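5-ketofructose reductase (Gluconobacter sp., PDB 7COK) reduces 5-ketofructose, probably to fructose with a nicotinamide cofactor, and represents a novel class in the shikimate dehydrogenase family. Local coordinates at residues 39-44 with 60-65; 211-216 with 232-237. All coordinates share one frame; numbering follows the deposited sequence.

Contact 1 of 2, residues 39-44 with 60-65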
# COMPACT_ATOMS: atom_id res chain seq x y z
N ARG A 39 3.81 -4.01 5.13
CA ARG A 39 4.28 -3.10 4.10
C ARG A 39 4.08 -1.67 4.58
O ARG A 39 3.19 -1.40 5.34
CB ARG A 39 3.47 -3.31 2.83
CG ARG A 39 3.53 -4.74 2.29
CD ARG A 39 2.77 -4.88 0.99
NE ARG A 39 3.58 -4.33 -0.09
CZ ARG A 39 3.28 -4.41 -1.37
NH1 ARG A 39 2.16 -5.00 -1.77
NH2 ARG A 39 4.11 -3.88 -2.25
N TYR A 40 4.92 -0.77 4.07
CA TYR A 40 4.82 0.65 4.33
C TYR A 40 4.61 1.32 2.98
O TYR A 40 5.51 1.28 2.12
CB TYR A 40 6.11 1.13 4.96
CG TYR A 40 6.07 2.57 5.49
CD1 TYR A 40 6.29 3.65 4.63
CD2 TYR A 40 5.86 2.83 6.83
CE1 TYR A 40 6.30 4.96 5.12
CE2 TYR A 40 5.86 4.13 7.31
CZ TYR A 40 6.10 5.19 6.45
OH TYR A 40 6.11 6.50 6.93
N ILE A 41 3.46 1.97 2.82
CA ILE A 41 3.07 2.59 1.58
C ILE A 41 3.26 4.11 1.63
O ILE A 41 2.51 4.82 2.31
CB ILE A 41 1.59 2.22 1.20
CG1 ILE A 41 1.32 0.69 1.31
CG2 ILE A 41 1.23 2.78 -0.16
CD1 ILE A 41 2.30 -0.23 0.60
N ASN A 42 4.26 4.60 0.90
CA ASN A 42 4.63 6.02 0.89
C ASN A 42 3.80 6.75 -0.17
O ASN A 42 4.01 6.58 -1.38
CB ASN A 42 6.12 6.13 0.57
CG ASN A 42 6.65 7.55 0.67
OD1 ASN A 42 6.16 8.34 1.46
ND2 ASN A 42 7.70 7.86 -0.09
N CYS A 43 2.82 7.52 0.30
CA CYS A 43 1.84 8.18 -0.59
C CYS A 43 2.04 9.68 -0.68
O CYS A 43 2.28 10.34 0.32
CB CYS A 43 0.43 7.95 -0.08
SG CYS A 43 -0.05 6.21 0.09
N ASP A 44 1.91 10.20 -1.90
CA ASP A 44 1.96 11.62 -2.08
C ASP A 44 0.54 12.15 -2.03
O ASP A 44 -0.23 11.97 -2.98
CB ASP A 44 2.67 11.98 -3.37
CG ASP A 44 3.20 13.37 -3.35
OD1 ASP A 44 2.37 14.30 -3.39
OD2 ASP A 44 4.43 13.54 -3.28
N MET A 60 -9.40 0.67 3.87
CA MET A 60 -8.46 -0.34 3.37
C MET A 60 -7.88 -1.13 4.51
O MET A 60 -7.03 -2.00 4.27
CB MET A 60 -7.33 0.29 2.57
CG MET A 60 -7.72 0.99 1.30
SD MET A 60 -6.34 1.91 0.63
CE MET A 60 -7.15 2.90 -0.61
N GLU A 61 -8.28 -0.80 5.75
CA GLU A 61 -7.91 -1.57 6.95
C GLU A 61 -6.39 -1.56 7.24
O GLU A 61 -5.83 -2.53 7.76
CB GLU A 61 -8.51 -3.00 6.91
CG GLU A 61 -10.03 -2.91 6.73
CD GLU A 61 -10.82 -4.16 7.08
OE1 GLU A 61 -10.23 -5.19 7.47
OE2 GLU A 61 -12.07 -4.09 6.97
N TRP A 62 -5.74 -0.45 6.93
CA TRP A 62 -4.42 -0.19 7.49
C TRP A 62 -4.44 -0.20 9.02
O TRP A 62 -5.49 0.05 9.64
CB TRP A 62 -3.93 1.17 7.02
CG TRP A 62 -3.69 1.35 5.51
CD1 TRP A 62 -4.28 0.67 4.48
CD2 TRP A 62 -2.85 2.34 4.92
NE1 TRP A 62 -3.82 1.14 3.27
CE2 TRP A 62 -2.96 2.18 3.50
CE3 TRP A 62 -1.99 3.34 5.43
CZ2 TRP A 62 -2.26 2.99 2.58
CZ3 TRP A 62 -1.28 4.15 4.52
CH2 TRP A 62 -1.43 3.97 3.10
N VAL A 63 -3.29 -0.44 9.62
CA VAL A 63 -3.18 -0.41 11.08
C VAL A 63 -2.57 0.87 11.61
O VAL A 63 -2.59 1.15 12.82
CB VAL A 63 -2.46 -1.65 11.67
CG1 VAL A 63 -3.18 -2.93 11.22
CG2 VAL A 63 -1.01 -1.66 11.24
N GLY A 64 -2.01 1.67 10.70
CA GLY A 64 -1.39 2.92 11.08
C GLY A 64 -0.83 3.65 9.89
O GLY A 64 -0.68 3.07 8.82
N PHE A 65 -0.52 4.93 10.10
CA PHE A 65 0.18 5.71 9.10
C PHE A 65 0.89 6.88 9.74
O PHE A 65 0.49 7.31 10.81
CB PHE A 65 -0.77 6.19 7.99
CG PHE A 65 -1.93 7.03 8.47
CD1 PHE A 65 -1.82 8.43 8.57
CD2 PHE A 65 -3.15 6.42 8.79
CE1 PHE A 65 -2.92 9.21 8.99
CE2 PHE A 65 -4.26 7.20 9.19
CZ PHE A 65 -4.13 8.58 9.30
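Trp-62 lays the far corner of its indole against Ile-41 and Cys-43, two side chains that project from the same side of strand 39-44. The tryptophan CB leaves a backbone that has just come out of a helix closed at Glu-61 by a Schellman motif. From CB, CG turns to lie beside the backbone N and anti to the carbonyl carbon (chi1 -64°), which carries the ring across to the strand. The pyrrole end stays with its own segment: Met-60 O lies near the ring plane at the edge, 3.8 Å from Trp-62 CD1, and Met-60 SD is 3.7 Å from Trp-62 NE1. On the six-membered ring, Trp-62 CE3 passes 3.6 Å from Gly-64 O. Further out the contact proper begins. Trp-62 CZ2 comes within 4.2 Å of Ile-41 CB, and Trp-62 CH2, at the tip of the indole, within 4.0 Å of the same atom. Ile-41 CG1 sits beside its backbone N (chi1 -49°) and leads CD1 away from the indole, leaving the branch point to do the touching. Cys-43 SG meets the same Trp-62 CH2 at 4.0 Å, but from the edge, 85° off the ring normal, a Cys sulfur-aromatic contact made in the ring plane. The three touching residues are buried, though only 111 Å² is covered in all. In the substrate-binding domain, strands 38-44 and 64-67 are the two ends of a beta-alpha-beta crossover through helix 50-59, with parallel strand 9-15 between them. Trp-62 reaches across the middle strand, touching Leu-10 of it, Ala-57 of the helix and Ile-97 of strand 94-98, while Ile-41 also packs on Ile-41 of the second subunit.

Contact 2 of 2, residues 211-216 with 232-237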
# COMPACT_ATOMS: atom_id res chain seq x y z
N VAL A 211 28.19 27.91 18.56
CA VAL A 211 28.20 27.60 19.99
C VAL A 211 29.63 27.75 20.46
O VAL A 211 30.56 27.31 19.77
CB VAL A 211 27.78 26.14 20.24
CG1 VAL A 211 27.84 25.77 21.72
CG2 VAL A 211 26.39 25.88 19.70
N GLU A 212 29.80 28.38 21.62
CA GLU A 212 31.09 28.41 22.29
C GLU A 212 31.31 27.02 22.88
O GLU A 212 30.78 26.66 23.96
CB GLU A 212 31.11 29.48 23.36
CG GLU A 212 32.44 29.56 24.09
CD GLU A 212 32.44 30.64 25.13
OE1 GLU A 212 31.60 30.56 26.04
OE2 GLU A 212 33.27 31.57 25.03
N MET A 213 32.09 26.22 22.15
CA MET A 213 32.22 24.82 22.50
C MET A 213 32.96 24.67 23.83
O MET A 213 32.72 23.72 24.56
CB MET A 213 32.89 24.02 21.37
CG MET A 213 32.05 23.88 20.09
SD MET A 213 30.38 23.19 20.30
CE MET A 213 30.80 21.44 20.28
N GLY A 214 33.79 25.66 24.18
CA GLY A 214 34.47 25.65 25.49
C GLY A 214 33.57 25.84 26.70
O GLY A 214 34.03 25.72 27.85
N SER A 215 32.29 26.13 26.48
CA SER A 215 31.34 26.28 27.57
C SER A 215 30.77 24.93 28.00
O SER A 215 30.11 24.83 29.04
CB SER A 215 30.24 27.32 27.24
OG SER A 215 29.34 26.84 26.26
N LEU A 216 31.05 23.91 27.19
CA LEU A 216 30.66 22.53 27.52
C LEU A 216 31.59 21.95 28.55
O LEU A 216 32.80 22.18 28.49
CB LEU A 216 30.74 21.65 26.28
CG LEU A 216 29.66 21.69 25.19
CD1 LEU A 216 30.16 20.94 23.96
CD2 LEU A 216 28.40 21.02 25.68
N THR A 232 27.91 14.90 12.59
CA THR A 232 28.03 16.30 12.20
C THR A 232 29.31 16.90 12.78
O THR A 232 29.90 16.33 13.72
CB THR A 232 26.81 17.11 12.71
OG1 THR A 232 26.70 16.98 14.14
CG2 THR A 232 25.53 16.62 12.04
N ARG A 233 29.75 18.02 12.22
CA ARG A 233 30.86 18.79 12.80
C ARG A 233 30.64 19.07 14.29
O ARG A 233 31.54 18.87 15.10
CB ARG A 233 31.11 20.08 12.02
CG ARG A 233 32.18 20.98 12.58
CD ARG A 233 32.35 22.23 11.73
NE ARG A 233 33.13 23.25 12.44
CZ ARG A 233 33.02 24.57 12.26
NH1 ARG A 233 32.15 25.07 11.38
NH2 ARG A 233 33.78 25.40 12.96
N PHE A 234 29.45 19.54 14.63
CA PHE A 234 29.02 19.78 16.00
C PHE A 234 29.26 18.58 16.90
O PHE A 234 29.92 18.71 17.93
CB PHE A 234 27.54 20.20 15.95
CG PHE A 234 26.92 20.45 17.28
CD1 PHE A 234 27.36 21.49 18.10
CD2 PHE A 234 25.85 19.67 17.70
CE1 PHE A 234 26.75 21.73 19.33
CE2 PHE A 234 25.23 19.89 18.93
CZ PHE A 234 25.68 20.95 19.74
N LEU A 235 28.76 17.40 16.50
CA LEU A 235 29.02 16.19 17.30
C LEU A 235 30.48 15.75 17.34
O LEU A 235 30.94 15.29 18.39
CB LEU A 235 28.13 15.04 16.86
CG LEU A 235 26.63 15.25 17.13
CD1 LEU A 235 25.93 13.94 16.80
CD2 LEU A 235 26.25 15.72 18.54
N LYS A 236 31.19 15.92 16.22
CA LYS A 236 32.61 15.55 16.18
C LYS A 236 33.44 16.43 17.10
O LYS A 236 34.29 15.92 17.84
CB LYS A 236 33.16 15.59 14.75
CG LYS A 236 32.66 14.44 13.90
CD LYS A 236 33.07 14.61 12.46
CE LYS A 236 32.94 13.29 11.73
NZ LYS A 236 33.46 13.39 10.34
N ASP A 237 33.13 17.73 17.09
CA ASP A 237 33.75 18.69 18.02
C ASP A 237 33.45 18.35 19.48
O ASP A 237 34.36 18.35 20.31
CB ASP A 237 33.32 20.13 17.71
CG ASP A 237 33.80 20.62 16.34
OD1 ASP A 237 34.78 20.09 15.79
OD2 ASP A 237 33.16 21.56 15.81
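Met-213 crosses Phe-234 obliquely in the Rossmann-type domain, where a 3-10 turn in the loop before strand 221-224 packs on the start of helix 233-240. Its thioether is bent twice, at chi2 and again at chi3 (-83°), and this brings sulfur and methyl along the CD1-CE1 side of the phenylalanine ring. Met-213 SD lies 4.0 Å from Phe-234 CE1 and 5.1 Å from the ring centroid, 69° off the normal: a Met-aromatic contact made at a slant. The terminal methyl goes on to the helix backbone, with Met-213 CE 3.7 Å from Phe-234 O. One turn along, the same CE stands 3.8 Å from Asp-237 CB, the two side chains running nearly at right angles. Val-211 CG2 adds a looser touch on Phe-234 CE1 at 4.2 Å, again slanted to the ring. Replacing Met-213 with an alanine would probably open a gap beside Phe-234 CD1 and CE1 and leave the turn without its main hold on the helix. Beneath, Phe-234 rests on Val-222 and Leu-194 of two neighbouring sheet strands. The turn itself is tied by Ser-215 OG, which donates to Glu-212 O at 2.7 Å, in the carbonyl plane. At the helix start, N-cap Thr-232 OG1 accepts from Leu-235 N at 3.2 Å, with an N-H...O angle of 167°.

From the N terminus the chain first lays down strand 9-15 and helix 23-34, then enters contact 1 at strand 38-44 and closes it after helix 50-59, within the substrate-binding domain. It runs on through the rest of that mixed sheet and crosses into the parallel, Rossmann-type sheet before contact 2 opens at 211-216. The second loop spans as many residues but is built differently: strand 221-224 and no helix lie between 211-216 and 232-237. The two closures therefore follow in series, neither nested nor crossing. They lie on opposite sides of the chain's centre, about 40 Å apart between centres, and each ties together parts of its own domain; contact 1 borders the second subunit.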